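Local atomic coordinates of salicylic acid-binding protein 2 (Nicotiana tabacum, PDB entry 1XKL), a protein that hydrolyses methyl salicylate to the defence hormone salicylic acid and methanol, an esterase step required for systemic acquired resistance in tobacco. Residues H11-S19 / F150-Y161; K201-D210 / V227-H238. One frame throughout, in Å; residues are numbered along the deposited sequence.

Interaction 1 (H11-S19 / F150-Y161); sequences HGACHGGWS and FFGPKFLAHKLY. With STH (2-amino-4H-1,3-benzoxathiin-4-ol), chain E.
H15 and Y161 reach toward each other from opposite directions and join through their polar ends: NE2 of H15 lies 2.7 Å from OH of Y161, a hydrogen bond in which either side may supply the proton. Each group meets the other at its ring edge. The opposite nitrogen, ND1 of H15, donates to O of A13 at 2.9 Å, nearly straight at 169° and in the imidazole plane, although it stands above the plane of that carbonyl. Held at both nitrogens, the imidazole has its rotation fixed.

C14 and F151 make the second junction. SG of C14 sits over the ring of F151, 3.8 Å from its centroid and only 13° off the normal, a cysteine sulfur-aromatic contact. The CG of F151 is anti to its own carbonyl carbon (chi1 -61°), which turns one ring face to this sulfur while CE1 of F155 lies over the opposite face, offset toward the rim of the F151 ring. CB of C14 adds a 3.5 Å approach to CD2 of F151, and N of F151 makes a long, weak hydrogen bond to the same sulfur. The type II turn from G12 to H15 brings C14 and H15 to this side together.

The junction borders the ligand pocket. N of A13, a salicylate-binding residue, is 3.1 Å from S7 of the bound benzoxathiin, and CZ of F151 is 3.6 Å from its C2. F155 directs its ring edge at C4 of the ligand, and CD2 of L160 comes within 3.8 Å of C3.

Thus the loop following strand 6-10 is tied to helix 153-160 and the residues flanking it. Helix 166-175 packs on both parts, its A172 touching W18 and Y161, and S174 of a second subunit also packs on W18.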
loop_
_atom_site.group_PDB
_atom_site.type_symbol
_atom_site.label_atom_id
_atom_site.label_comp_id
_atom_site.label_asym_id
_atom_site.label_seq_id
_atom_site.Cartn_x
_atom_site.Cartn_y
_atom_site.Cartn_z
ATOM N N HIS A 11 4.456 -3.552 32.955
ATOM C CA HIS A 11 5.418 -3.766 31.882
ATOM C C HIS A 11 6.300 -2.546 31.595
ATOM O O HIS A 11 6.047 -1.447 32.090
ATOM C CB HIS A 11 4.669 -4.160 30.607
ATOM C CG HIS A 11 3.791 -3.074 30.073
ATOM N ND1 HIS A 11 4.283 -2.001 29.359
ATOM C CD2 HIS A 11 2.458 -2.870 30.184
ATOM C CE1 HIS A 11 3.292 -1.184 29.053
ATOM N NE2 HIS A 11 2.172 -1.687 29.542
ATOM N N GLY A 12 7.323 -2.768 30.775
ATOM C CA GLY A 12 8.243 -1.715 30.404
ATOM C C GLY A 12 7.857 -1.074 29.083
ATOM O O GLY A 12 6.785 -1.344 28.544
ATOM N N ALA A 13 8.740 -0.240 28.548
ATOM C CA ALA A 13 8.482 0.462 27.300
ATOM C C ALA A 13 8.392 -0.441 26.079
ATOM O O ALA A 13 9.157 -1.398 25.929
ATOM C CB ALA A 13 9.553 1.519 27.079
ATOM N N CYS A 14 7.451 -0.108 25.202
ATOM C CA CYS A 14 7.235 -0.857 23.973
ATOM C C CYS A 14 6.617 -2.232 24.219
ATOM O O CYS A 14 6.404 -2.982 23.270
ATOM C CB CYS A 14 8.551 -1.015 23.204
ATOM S SG CYS A 14 9.354 0.538 22.686
ATOM N N HIS A 15 6.338 -2.564 25.480
ATOM C CA HIS A 15 5.738 -3.862 25.803
ATOM C C HIS A 15 4.316 -3.720 26.336
ATOM O O HIS A 15 3.716 -2.652 26.224
ATOM C CB HIS A 15 6.614 -4.622 26.810
ATOM C CG HIS A 15 7.892 -5.136 26.220
ATOM N ND1 HIS A 15 8.878 -4.301 25.737
ATOM C CD2 HIS A 15 8.321 -6.400 25.983
ATOM C CE1 HIS A 15 9.855 -5.028 25.223
ATOM N NE2 HIS A 15 9.542 -6.305 25.360
ATOM N N GLY A 16 3.771 -4.799 26.894
ATOM C CA GLY A 16 2.412 -4.761 27.423
ATOM C C GLY A 16 2.132 -5.866 28.433
ATOM O O GLY A 16 3.025 -6.637 28.773
ATOM N N GLY A 17 0.895 -5.950 28.917
ATOM C CA GLY A 17 0.556 -6.983 29.883
ATOM C C GLY A 17 0.944 -8.368 29.398
ATOM O O GLY A 17 1.272 -9.254 30.188
ATOM N N TRP A 18 0.919 -8.553 28.083
ATOM C CA TRP A 18 1.263 -9.836 27.498
ATOM C C TRP A 18 2.637 -10.361 27.921
ATOM O O TRP A 18 2.838 -11.573 27.993
ATOM C CB TRP A 18 1.226 -9.749 25.977
ATOM C CG TRP A 18 2.167 -8.739 25.397
ATOM C CD1 TRP A 18 1.877 -7.447 25.055
ATOM C CD2 TRP A 18 3.536 -8.951 25.034
ATOM N NE1 TRP A 18 2.980 -6.844 24.491
ATOM C CE2 TRP A 18 4.012 -7.746 24.466
ATOM C CE3 TRP A 18 4.408 -10.042 25.130
ATOM C CZ2 TRP A 18 5.319 -7.602 23.994
ATOM C CZ3 TRP A 18 5.710 -9.904 24.662
ATOM C CH2 TRP A 18 6.154 -8.689 24.098
ATOM N N SER A 19 3.582 -9.461 28.199
ATOM C CA SER A 19 4.919 -9.898 28.566
ATOM C C SER A 19 4.956 -10.762 29.823
ATOM O O SER A 19 5.877 -11.558 30.011
ATOM C CB SER A 19 5.883 -8.698 28.705
ATOM O OG SER A 19 5.433 -7.713 29.620
ATOM N N PHE A 150 10.998 3.400 19.731
ATOM C CA PHE A 150 10.459 2.150 19.201
ATOM C C PHE A 150 11.564 1.137 18.975
ATOM O O PHE A 150 12.360 1.268 18.043
ATOM C CB PHE A 150 9.707 2.421 17.890
ATOM C CG PHE A 150 9.023 1.207 17.307
ATOM C CD1 PHE A 150 8.365 0.297 18.124
ATOM C CD2 PHE A 150 9.007 0.999 15.930
ATOM C CE1 PHE A 150 7.698 -0.805 17.582
ATOM C CE2 PHE A 150 8.341 -0.101 15.376
ATOM C CZ PHE A 150 7.689 -1.001 16.206
ATOM N N PHE A 151 11.621 0.129 19.841
ATOM C CA PHE A 151 12.641 -0.909 19.733
ATOM C C PHE A 151 12.592 -1.591 18.368
ATOM O O PHE A 151 11.516 -1.848 17.831
ATOM C CB PHE A 151 12.456 -1.969 20.830
ATOM C CG PHE A 151 12.575 -1.431 22.229
ATOM C CD1 PHE A 151 13.355 -0.306 22.492
ATOM C CD2 PHE A 151 11.938 -2.068 23.288
ATOM C CE1 PHE A 151 13.499 0.174 23.792
ATOM C CE2 PHE A 151 12.075 -1.596 24.593
ATOM C CZ PHE A 151 12.859 -0.469 24.846
ATOM N N GLY A 152 13.766 -1.867 17.813
ATOM C CA GLY A 152 13.842 -2.535 16.531
ATOM C C GLY A 152 14.110 -4.008 16.779
ATOM O O GLY A 152 14.436 -4.389 17.906
ATOM N N PRO A 153 13.984 -4.866 15.755
ATOM C CA PRO A 153 14.220 -6.308 15.894
ATOM C C PRO A 153 15.624 -6.697 16.374
ATOM O O PRO A 153 15.775 -7.623 17.174
ATOM C CB PRO A 153 13.902 -6.845 14.498
ATOM C CG PRO A 153 14.178 -5.665 13.599
ATOM C CD PRO A 153 13.578 -4.533 14.379
ATOM N N LYS A 154 16.640 -5.998 15.875
ATOM C CA LYS A 154 18.026 -6.261 16.263
ATOM C C LYS A 154 18.195 -5.944 17.748
ATOM O O LYS A 154 18.751 -6.739 18.510
ATOM C CB LYS A 154 18.987 -5.381 15.448
ATOM C CG LYS A 154 18.841 -5.484 13.929
ATOM C CD LYS A 154 19.163 -6.887 13.444
ATOM C CE LYS A 154 19.024 -7.004 11.925
ATOM N NZ LYS A 154 20.002 -6.139 11.178
ATOM N N PHE A 155 17.703 -4.777 18.153
ATOM C CA PHE A 155 17.807 -4.347 19.543
ATOM C C PHE A 155 17.162 -5.356 20.473
ATOM O O PHE A 155 17.696 -5.659 21.542
ATOM C CB PHE A 155 17.154 -2.978 19.734
ATOM C CG PHE A 155 17.263 -2.440 21.139
ATOM C CD1 PHE A 155 16.175 -2.478 22.004
ATOM C CD2 PHE A 155 18.463 -1.891 21.594
ATOM C CE1 PHE A 155 16.273 -1.962 23.299
ATOM C CE2 PHE A 155 18.571 -1.374 22.884
ATOM C CZ PHE A 155 17.477 -1.413 23.739
ATOM N N LEU A 156 16.007 -5.881 20.074
ATOM C CA LEU A 156 15.328 -6.862 20.906
ATOM C C LEU A 156 16.128 -8.153 21.008
ATOM O O LEU A 156 16.324 -8.689 22.096
ATOM C CB LEU A 156 13.942 -7.189 20.341
ATOM C CG LEU A 156 12.859 -6.123 20.381
ATOM C CD1 LEU A 156 11.643 -6.641 19.621
ATOM C CD2 LEU A 156 12.493 -5.789 21.837
ATOM N N ALA A 157 16.597 -8.648 19.872
ATOM C CA ALA A 157 17.335 -9.907 19.842
ATOM C C ALA A 157 18.716 -9.908 20.488
ATOM O O ALA A 157 19.112 -10.901 21.093
ATOM C CB ALA A 157 17.448 -10.393 18.409
ATOM N N HIS A 158 19.440 -8.799 20.358
ATOM C CA HIS A 158 20.793 -8.701 20.888
ATOM C C HIS A 158 20.966 -7.936 22.195
ATOM O O HIS A 158 21.996 -8.065 22.858
ATOM C CB HIS A 158 21.714 -8.088 19.827
ATOM C CG HIS A 158 21.936 -8.965 18.635
ATOM N ND1 HIS A 158 21.254 -8.804 17.443
ATOM C CD2 HIS A 158 22.771 -10.014 18.447
ATOM C CE1 HIS A 158 21.663 -9.713 16.578
ATOM N NE2 HIS A 158 22.584 -10.462 17.163
ATOM N N LYS A 159 19.974 -7.142 22.575
ATOM C CA LYS A 159 20.095 -6.370 23.802
ATOM C C LYS A 159 19.049 -6.698 24.855
ATOM O O LYS A 159 19.249 -6.425 26.041
ATOM C CB LYS A 159 20.042 -4.877 23.480
ATOM C CG LYS A 159 21.133 -4.406 22.528
ATOM C CD LYS A 159 22.518 -4.585 23.126
ATOM C CE LYS A 159 23.579 -3.900 22.275
ATOM N NZ LYS A 159 24.939 -4.026 22.862
ATOM N N LEU A 160 17.943 -7.299 24.439
ATOM C CA LEU A 160 16.895 -7.609 25.394
ATOM C C LEU A 160 16.568 -9.095 25.564
ATOM O O LEU A 160 16.345 -9.562 26.682
ATOM C CB LEU A 160 15.622 -6.835 25.020
ATOM C CG LEU A 160 15.666 -5.298 24.967
ATOM C CD1 LEU A 160 14.234 -4.750 24.960
ATOM C CD2 LEU A 160 16.413 -4.752 26.155
ATOM N N TYR A 161 16.563 -9.834 24.459
ATOM C CA TYR A 161 16.220 -11.254 24.478
ATOM C C TYR A 161 17.376 -12.203 24.128
ATOM O O TYR A 161 17.132 -13.340 23.727
ATOM C CB TYR A 161 15.070 -11.507 23.487
ATOM C CG TYR A 161 13.761 -10.795 23.796
ATOM C CD1 TYR A 161 13.674 -9.400 23.785
ATOM C CD2 TYR A 161 12.615 -11.520 24.120
ATOM C CE1 TYR A 161 12.475 -8.744 24.097
ATOM C CE2 TYR A 161 11.413 -10.874 24.433
ATOM C CZ TYR A 161 11.352 -9.490 24.423
ATOM O OH TYR A 161 10.182 -8.855 24.774
HETATM C C8 STH E . 12.844 0.937 28.772
HETATM O O8 STH E . 12.547 2.244 29.006
HETATM C C1 STH E . 14.201 0.506 28.328
HETATM C C2 STH E . 14.468 -0.933 28.081
HETATM C C3 STH E . 15.764 -1.341 27.656
HETATM C C4 STH E . 16.794 -0.372 27.443
HETATM C C5 STH E . 16.543 1.017 27.672
HETATM C C6 STH E . 15.269 1.450 28.094
HETATM C C7 STH E . 12.315 -1.569 29.031
HETATM O O2 STH E . 13.472 -1.922 28.290
HETATM N N7 STH E . 11.283 -2.403 28.624
HETATM S S7 STH E . 11.844 -0.026 28.981
#

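Interaction 2 (K201-D210 / V227-H238). With STH (2-amino-4H-1,3-benzoxathiin-4-ol), chain E.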
loop_
_atom_site.group_PDB
_atom_site.type_symbol
_atom_site.label_atom_id
_atom_site.label_comp_id
_atom_site.label_asym_id
_atom_site.label_seq_id
_atom_site.Cartn_x
_atom_site.Cartn_y
_atom_site.Cartn_z
ATOM N N LYS A 201 8.352 0.606 50.763
ATOM C CA LYS A 201 9.536 -0.248 50.698
ATOM C C LYS A 201 9.850 -0.619 49.257
ATOM O O LYS A 201 8.954 -0.972 48.486
ATOM C CB LYS A 201 9.342 -1.524 51.524
ATOM C CG LYS A 201 9.033 -1.252 52.982
ATOM C CD LYS A 201 9.393 -2.426 53.855
ATOM C CE LYS A 201 8.918 -2.191 55.274
ATOM N NZ LYS A 201 9.383 -0.877 55.797
ATOM N N ARG A 202 11.130 -0.538 48.908
ATOM C CA ARG A 202 11.590 -0.845 47.563
ATOM C C ARG A 202 12.499 -2.064 47.514
ATOM O O ARG A 202 13.458 -2.173 48.283
ATOM C CB ARG A 202 12.368 0.336 46.972
ATOM C CG ARG A 202 11.650 1.677 46.996
ATOM C CD ARG A 202 12.367 2.702 46.109
ATOM N NE ARG A 202 13.647 3.179 46.643
ATOM C CZ ARG A 202 13.782 4.228 47.452
ATOM N NH1 ARG A 202 12.720 4.919 47.835
ATOM N NH2 ARG A 202 14.983 4.599 47.863
ATOM N N VAL A 203 12.205 -2.961 46.580
ATOM C CA VAL A 203 12.993 -4.162 46.379
ATOM C C VAL A 203 13.488 -4.141 44.940
ATOM O O VAL A 203 12.700 -3.953 44.007
ATOM C CB VAL A 203 12.128 -5.437 46.614
ATOM C CG1 VAL A 203 12.966 -6.687 46.424
ATOM C CG2 VAL A 203 11.534 -5.407 48.013
ATOM N N TYR A 204 14.791 -4.307 44.745
ATOM C CA TYR A 204 15.323 -4.308 43.393
ATOM C C TYR A 204 15.831 -5.693 43.008
ATOM O O TYR A 204 16.679 -6.269 43.699
ATOM C CB TYR A 204 16.455 -3.274 43.258
ATOM C CG TYR A 204 16.730 -2.892 41.822
ATOM C CD1 TYR A 204 17.317 -3.799 40.943
ATOM C CD2 TYR A 204 16.356 -1.641 41.325
ATOM C CE1 TYR A 204 17.521 -3.473 39.609
ATOM C CE2 TYR A 204 16.559 -1.302 39.985
ATOM C CZ TYR A 204 17.140 -2.219 39.135
ATOM O OH TYR A 204 17.364 -1.906 37.814
ATOM N N ILE A 205 15.285 -6.242 41.925
ATOM C CA ILE A 205 15.714 -7.552 41.450
ATOM C C ILE A 205 16.638 -7.310 40.277
ATOM O O ILE A 205 16.228 -6.795 39.233
ATOM C CB ILE A 205 14.511 -8.457 41.001
ATOM C CG1 ILE A 205 13.541 -8.663 42.160
ATOM C CG2 ILE A 205 15.023 -9.811 40.544
ATOM C CD1 ILE A 205 12.379 -9.617 41.851
ATOM N N VAL A 206 17.902 -7.660 40.472
ATOM C CA VAL A 206 18.933 -7.480 39.460
ATOM C C VAL A 206 19.036 -8.668 38.520
ATOM O O VAL A 206 19.019 -9.818 38.961
ATOM C CB VAL A 206 20.324 -7.302 40.111
ATOM C CG1 VAL A 206 21.390 -7.212 39.027
ATOM C CG2 VAL A 206 20.335 -6.064 40.989
ATOM N N CYS A 207 19.161 -8.376 37.228
ATOM C CA CYS A 207 19.307 -9.402 36.205
ATOM C C CYS A 207 20.733 -9.271 35.666
ATOM O O CYS A 207 21.011 -8.466 34.771
ATOM C CB CYS A 207 18.256 -9.200 35.102
ATOM S SG CYS A 207 16.550 -9.366 35.722
ATOM N N THR A 208 21.627 -10.074 36.249
ATOM C CA THR A 208 23.056 -10.082 35.934
ATOM C C THR A 208 23.440 -10.097 34.465
ATOM O O THR A 208 24.468 -9.538 34.093
ATOM C CB THR A 208 23.791 -11.279 36.628
ATOM O OG1 THR A 208 23.481 -12.502 35.951
ATOM C CG2 THR A 208 23.367 -11.400 38.085
ATOM N N GLU A 209 22.629 -10.720 33.621
ATOM C CA GLU A 209 22.966 -10.792 32.204
ATOM C C GLU A 209 22.238 -9.780 31.334
ATOM O O GLU A 209 22.270 -9.867 30.109
ATOM C CB GLU A 209 22.699 -12.202 31.687
ATOM C CG GLU A 209 23.482 -13.262 32.430
ATOM C CD GLU A 209 24.973 -13.007 32.379
ATOM O OE1 GLU A 209 25.511 -12.879 31.259
ATOM O OE2 GLU A 209 25.607 -12.931 33.455
ATOM N N ASP A 210 21.599 -8.810 31.970
ATOM C CA ASP A 210 20.865 -7.785 31.249
ATOM C C ASP A 210 21.779 -6.966 30.346
ATOM O O ASP A 210 22.790 -6.432 30.803
ATOM C CB ASP A 210 20.187 -6.846 32.242
ATOM C CG ASP A 210 19.048 -6.069 31.625
ATOM O OD1 ASP A 210 19.168 -5.645 30.455
ATOM O OD2 ASP A 210 18.030 -5.875 32.322
ATOM N N VAL A 227 17.764 0.946 48.348
ATOM C CA VAL A 227 16.635 0.018 48.358
ATOM C C VAL A 227 16.512 -0.679 49.702
ATOM O O VAL A 227 17.476 -0.762 50.460
ATOM C CB VAL A 227 16.800 -1.073 47.295
ATOM C CG1 VAL A 227 16.829 -0.455 45.908
ATOM C CG2 VAL A 227 18.077 -1.852 47.567
ATOM N N THR A 228 15.324 -1.188 49.997
ATOM C CA THR A 228 15.121 -1.885 51.250
ATOM C C THR A 228 15.829 -3.226 51.168
ATOM O O THR A 228 16.398 -3.702 52.148
ATOM C CB THR A 228 13.627 -2.119 51.526
ATOM O OG1 THR A 228 12.941 -0.861 51.527
ATOM C CG2 THR A 228 13.441 -2.791 52.876
ATOM N N GLU A 229 15.809 -3.825 49.983
ATOM C CA GLU A 229 16.441 -5.116 49.784
ATOM C C GLU A 229 16.841 -5.283 48.325
ATOM O O GLU A 229 16.161 -4.789 47.434
ATOM C CB GLU A 229 15.466 -6.220 50.180
ATOM C CG GLU A 229 16.113 -7.543 50.503
ATOM C CD GLU A 229 15.094 -8.652 50.664
ATOM O OE1 GLU A 229 13.959 -8.358 51.099
ATOM O OE2 GLU A 229 15.433 -9.815 50.364
ATOM N N ALA A 230 17.949 -5.977 48.089
ATOM C CA ALA A 230 18.415 -6.219 46.733
ATOM C C ALA A 230 18.446 -7.716 46.465
ATOM O O ALA A 230 19.102 -8.478 47.184
ATOM C CB ALA A 230 19.800 -5.627 46.529
ATOM N N ILE A 231 17.724 -8.128 45.430
ATOM C CA ILE A 231 17.651 -9.526 45.037
ATOM C C ILE A 231 18.362 -9.665 43.705
ATOM O O ILE A 231 18.430 -8.713 42.929
ATOM C CB ILE A 231 16.191 -9.977 44.850
ATOM C CG1 ILE A 231 15.393 -9.714 46.130
ATOM C CG2 ILE A 231 16.150 -11.444 44.477
ATOM C CD1 ILE A 231 15.948 -10.396 47.362
ATOM N N GLU A 232 18.879 -10.852 43.426
ATOM C CA GLU A 232 19.586 -11.077 42.179
ATOM C C GLU A 232 19.137 -12.357 41.465
ATOM O O GLU A 232 18.925 -13.390 42.099
ATOM C CB GLU A 232 21.088 -11.130 42.467
ATOM C CG GLU A 232 21.945 -11.628 41.317
ATOM C CD GLU A 232 23.413 -11.762 41.700
ATOM O OE1 GLU A 232 24.052 -10.728 41.998
ATOM O OE2 GLU A 232 23.923 -12.902 41.701
ATOM N N ILE A 233 18.968 -12.272 40.147
ATOM C CA ILE A 233 18.593 -13.437 39.350
ATOM C C ILE A 233 19.733 -13.691 38.371
ATOM O O ILE A 233 19.833 -13.040 37.332
ATOM C CB ILE A 233 17.281 -13.224 38.554
ATOM C CG1 ILE A 233 16.102 -13.048 39.514
ATOM C CG2 ILE A 233 17.020 -14.416 37.645
ATOM C CD1 ILE A 233 14.765 -12.887 38.823
ATOM N N LYS A 234 20.597 -14.641 38.724
ATOM C CA LYS A 234 21.753 -15.006 37.907
ATOM C C LYS A 234 21.369 -15.687 36.603
ATOM O O LYS A 234 20.500 -16.554 36.585
ATOM C CB LYS A 234 22.679 -15.947 38.694
ATOM C CG LYS A 234 23.949 -15.307 39.234
ATOM C CD LYS A 234 24.880 -14.891 38.109
ATOM C CE LYS A 234 26.206 -14.337 38.643
ATOM N NZ LYS A 234 27.117 -13.926 37.520
ATOM N N GLY A 235 22.030 -15.293 35.521
ATOM C CA GLY A 235 21.775 -15.895 34.224
ATOM C C GLY A 235 20.583 -15.364 33.449
ATOM O O GLY A 235 20.258 -15.878 32.382
ATOM N N ALA A 236 19.935 -14.329 33.970
ATOM C CA ALA A 236 18.774 -13.757 33.303
ATOM C C ALA A 236 19.099 -12.492 32.518
ATOM O O ALA A 236 19.883 -11.644 32.967
ATOM C CB ALA A 236 17.689 -13.458 34.324
ATOM N N ASP A 237 18.497 -12.380 31.336
ATOM C CA ASP A 237 18.682 -11.203 30.513
ATOM C C ASP A 237 17.637 -10.188 30.951
ATOM O O ASP A 237 17.005 -10.363 31.990
ATOM C CB ASP A 237 18.527 -11.526 29.016
ATOM C CG ASP A 237 17.189 -12.201 28.674
ATOM O OD1 ASP A 237 16.237 -12.157 29.482
ATOM O OD2 ASP A 237 17.102 -12.755 27.571
ATOM N N HIS A 238 17.452 -9.133 30.163
ATOM C CA HIS A 238 16.487 -8.097 30.507
ATOM C C HIS A 238 15.061 -8.608 30.704
ATOM O O HIS A 238 14.299 -8.045 31.489
ATOM C CB HIS A 238 16.471 -7.008 29.436
ATOM C CG HIS A 238 15.691 -5.797 29.829
ATOM N ND1 HIS A 238 16.039 -5.011 30.910
ATOM C CD2 HIS A 238 14.555 -5.258 29.326
ATOM C CE1 HIS A 238 15.151 -4.048 31.056
ATOM N NE2 HIS A 238 14.236 -4.176 30.107
HETATM C C8 STH E . 12.844 0.937 28.772
HETATM O O8 STH E . 12.547 2.244 29.006
HETATM C C1 STH E . 14.201 0.506 28.328
HETATM C C2 STH E . 14.468 -0.933 28.081
HETATM C C3 STH E . 15.764 -1.341 27.656
HETATM C C4 STH E . 16.794 -0.372 27.443
HETATM C C5 STH E . 16.543 1.017 27.672
HETATM C C6 STH E . 15.269 1.450 28.094
HETATM C C7 STH E . 12.315 -1.569 29.031
HETATM O O2 STH E . 13.472 -1.922 28.290
HETATM N N7 STH E . 11.283 -2.403 28.624
HETATM S S7 STH E . 11.844 -0.026 28.981
#
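Strands 202-207 and 229-233 run parallel, their axes 4.3 Å apart at closest approach and inclined by 24°, with V203, Y204, I205 and V206 in register with E229, A230, I231 and E232. The hydrogen-bond ladder alternates between strands: N of V206 donates to O of I231 at 2.7 Å and nearly straight, and O of V206 then accepts from N of I233.

On the face carrying I205, I231 and I233, the side chains of I205 and I231 lie side by side. The methyl CG2 of I205 touches CD1 of I233 at 3.5 Å, while CG1 of V203 meets CG1 of I231. On the other face, CB of Y204 packs on CG1 of V227; the phenol hydroxyl bonds to O of A106. With helix 215-225 between them, the strands form a beta-alpha-beta unit of the alpha/beta hydrolase fold, strand 229-233 forming one of the two edges of the six-stranded parallel sheet within the chain.

Past the strands, two turns face each other. OG1 of T208 accepts from N of G235 at 3.2 Å, and its CG2 meets CG of E232 with the side chains roughly perpendicular. O of A236 receives N of E209 in a bent bond of 132°.

D210 and H238, the charge-relay pair, follow. Their side chains lie alongside, pointing the same way, with carboxylate and ring planes 59° apart. ND1 of H238 donates to OD2 of D210 at 2.6 Å, meeting its syn lone pair and staying in the imidazole plane. The other carboxylate oxygen, OD1, accepts from the backbone N of G212 and I213, which helps fix the carboxylate. Across the imidazole, NE2 of H238 is hydrogen-bonded to OG of the nucleophile S81 and lies 3.0 Å from O2 of the bound benzoxathiin.

Overall arrangement
From the N terminus, the chain leaves strand 6-10 through residues 11-19 and travels 130 residues, through three of the six strands of the central sheet, before 150-161 closes interaction 1. Interaction 2 begins later and spans only 16 intervening residues, mostly helix 215-225, between 201-210 and 227-238. The two closures follow in series, neither enclosing nor crossing the other. Their centres are 18 Å apart, yet they touch: CD2 of L160 is 3.7 Å from CD2 of H238. Interaction 1 ties a loop at the sheet to helix 153-160, whereas interaction 2 builds one edge of the sheet and carries two catalytic residues; both border the same bound ligand.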